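Local coordinates for contact-dependent inhibitor I (Escherichia coli NC101, PDB 5I4Q), which probably acts as the immunity protein that binds the toxin part of the contact-dependent inhibitor CdiA and protects the cell from it, at residues E60-L65 against D78-L83. Sequence-based numbering, arbitrary orientation.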
loop_
_atom_site.group_PDB
_atom_site.type_symbol
_atom_site.label_atom_id
_atom_site.label_comp_id
_atom_site.label_asym_id
_atom_site.label_seq_id
_atom_site.Cartn_x
_atom_site.Cartn_y
_atom_site.Cartn_z
ATOM N N GLU B 60 13.182 -12.004 -6.615
ATOM C CA GLU B 60 11.925 -11.376 -6.827
ATOM C C GLU B 60 11.530 -10.593 -5.580
ATOM O O GLU B 60 10.900 -9.537 -5.685
ATOM C CB GLU B 60 10.876 -12.426 -7.168
ATOM C CG GLU B 60 11.121 -13.088 -8.505
ATOM C CD GLU B 60 10.372 -14.432 -8.706
ATOM O OE1 GLU B 60 9.608 -14.872 -7.833
ATOM O OE2 GLU B 60 10.541 -15.040 -9.784
ATOM N N LEU B 61 11.821 -11.160 -4.386
ATOM C CA LEU B 61 11.481 -10.478 -3.151
ATOM C C LEU B 61 12.339 -9.222 -2.992
ATOM O O LEU B 61 11.880 -8.213 -2.506
ATOM C CB LEU B 61 11.622 -11.387 -1.961
ATOM C CG LEU B 61 10.522 -12.443 -1.878
ATOM C CD1 LEU B 61 10.954 -13.561 -0.989
ATOM C CD2 LEU B 61 9.195 -11.954 -1.380
ATOM N N ALA B 62 13.575 -9.273 -3.453
ATOM C CA ALA B 62 14.424 -8.088 -3.465
ATOM C C ALA B 62 13.889 -7.004 -4.420
ATOM O O ALA B 62 13.945 -5.817 -4.098
ATOM C CB ALA B 62 15.829 -8.512 -3.841
ATOM N N THR B 63 13.340 -7.412 -5.570
ATOM C CA THR B 63 12.745 -6.487 -6.495
ATOM C C THR B 63 11.548 -5.824 -5.823
ATOM O O THR B 63 11.294 -4.609 -5.957
ATOM C CB THR B 63 12.364 -7.190 -7.815
ATOM O OG1 THR B 63 13.527 -7.781 -8.392
ATOM C CG2 THR B 63 11.818 -6.229 -8.823
HETATM N N MSE B 64 10.786 -6.605 -5.086
HETATM C CA MSE B 64 9.675 -6.025 -4.372
HETATM C C MSE B 64 10.123 -4.941 -3.410
HETATM O O MSE B 64 9.482 -3.912 -3.292
HETATM C CB MSE B 64 9.044 -7.142 -3.579
HETATM C CG MSE B 64 8.060 -6.585 -2.564
HETATM SE SE MSE B 64 7.467 -8.082 -1.401
HETATM C CE MSE B 64 9.090 -8.165 -0.251
ATOM N N LEU B 65 11.189 -5.204 -2.663
ATOM C CA LEU B 65 11.663 -4.288 -1.624
ATOM C C LEU B 65 12.242 -2.990 -2.252
ATOM O O LEU B 65 11.932 -1.874 -1.830
ATOM C CB LEU B 65 12.727 -5.001 -0.763
ATOM C CG LEU B 65 13.363 -4.176 0.361
ATOM C CD1 LEU B 65 12.266 -3.624 1.258
ATOM C CD2 LEU B 65 14.372 -5.018 1.165
ATOM N N ASP B 78 14.791 -10.378 6.649
ATOM C CA ASP B 78 15.989 -11.123 6.979
ATOM C C ASP B 78 16.350 -12.093 5.897
ATOM O O ASP B 78 17.520 -12.178 5.524
ATOM C CB ASP B 78 15.836 -11.872 8.297
ATOM C CG ASP B 78 15.801 -10.935 9.494
ATOM O OD1 ASP B 78 16.247 -9.749 9.398
ATOM O OD2 ASP B 78 15.308 -11.381 10.544
ATOM N N LEU B 79 15.364 -12.778 5.355
ATOM C CA LEU B 79 15.615 -13.650 4.241
ATOM C C LEU B 79 16.202 -12.929 3.022
ATOM O O LEU B 79 17.151 -13.437 2.394
ATOM C CB LEU B 79 14.349 -14.369 3.801
ATOM C CG LEU B 79 14.701 -15.255 2.594
ATOM C CD1 LEU B 79 14.220 -16.678 2.819
ATOM C CD2 LEU B 79 14.260 -14.679 1.249
ATOM N N ILE B 80 15.629 -11.779 2.663
ATOM C CA ILE B 80 16.133 -10.999 1.529
ATOM C C ILE B 80 17.611 -10.604 1.713
ATOM O O ILE B 80 18.413 -10.672 0.779
ATOM C CB ILE B 80 15.302 -9.755 1.285
ATOM C CG1 ILE B 80 13.896 -10.114 0.741
ATOM C CG2 ILE B 80 16.013 -8.818 0.326
ATOM C CD1 ILE B 80 13.015 -8.890 0.636
ATOM N N TYR B 81 17.976 -10.219 2.919
ATOM C CA TYR B 81 19.379 -9.932 3.212
ATOM C C TYR B 81 20.255 -11.196 3.136
ATOM O O TYR B 81 21.189 -11.315 2.335
ATOM C CB TYR B 81 19.495 -9.263 4.590
ATOM C CG TYR B 81 20.916 -9.169 5.032
ATOM C CD1 TYR B 81 21.766 -8.144 4.551
ATOM C CD2 TYR B 81 21.457 -10.123 5.887
ATOM C CE1 TYR B 81 23.103 -8.094 4.914
ATOM C CE2 TYR B 81 22.788 -10.062 6.262
ATOM C CZ TYR B 81 23.593 -9.049 5.778
ATOM O OH TYR B 81 24.902 -9.041 6.137
ATOM N N HIS B 82 19.976 -12.160 3.976
ATOM C CA HIS B 82 20.866 -13.350 4.064
ATOM C C HIS B 82 21.071 -14.131 2.770
ATOM O O HIS B 82 22.150 -14.674 2.556
ATOM C CB HIS B 82 20.346 -14.302 5.109
ATOM C CG HIS B 82 20.406 -13.751 6.497
ATOM N ND1 HIS B 82 21.600 -13.516 7.145
ATOM C CD2 HIS B 82 19.431 -13.472 7.390
ATOM C CE1 HIS B 82 21.352 -13.062 8.360
ATOM N NE2 HIS B 82 20.045 -13.036 8.535
ATOM N N LEU B 83 20.057 -14.184 1.907
ATOM C CA LEU B 83 20.117 -14.977 0.679
ATOM C C LEU B 83 20.386 -14.186 -0.582
ATOM O O LEU B 83 20.266 -14.712 -1.679
ATOM C CB LEU B 83 18.823 -15.748 0.513
ATOM C CG LEU B 83 18.604 -16.955 1.463
ATOM C CD1 LEU B 83 17.533 -17.882 0.903
ATOM C CD2 LEU B 83 19.829 -17.786 1.671
#
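Ile80 pushes its side chain, as a knob, into the hole formed by Leu61, Ala62, Met64 and Leu65 on helix 44-66. Its CG1 lies anti to the carbonyl carbon (chi1 -70°) and its CD1 continues the extended chain (chi2 174°) to the floor of the hole, where CD1 meets the carbonyl O of Leu61 at 3.4 Å. That oxygen is already the acceptor for the backbone N of Leu65, so the methyl rests against a bonded turn of helix. Carbon atoms of the four side chains surround it. CB of Leu61 touches Ile80 CG1 at 3.8 Å, whereas the other branch of the isoleucine, CG2, reaches CB of Ala62 at 4.2 Å. Met64, a selenomethionine, brings its CE to Ile80 CD1 at 4.1 Å, the two side chains crossing at about a right angle. CD2 of Leu65 closes on the same methyl at 4.1 Å. Beside the knob, CD1 of Leu61 meets CD2 of Leu79 at 4.1 Å, and these leucines also pack on helix 4-40, through Leu25 and Ile32 respectively. The short helix 74-82 thus lies across the end of helix 44-66, with local axes 9.7 Å apart and inclined at 114°. Gln58 NE2, a turn before the hole, bonds to Ile80 O, and Tyr81 is hydrogen-bonded to Glu73 of the CdiA chain, placing the toxin interface next to this joint. Side chains meet across the two segments through carbon alone, so the contact probably depends mainly on shape and on burial of apolar surface, with the directed Gln58 bond lying beside it.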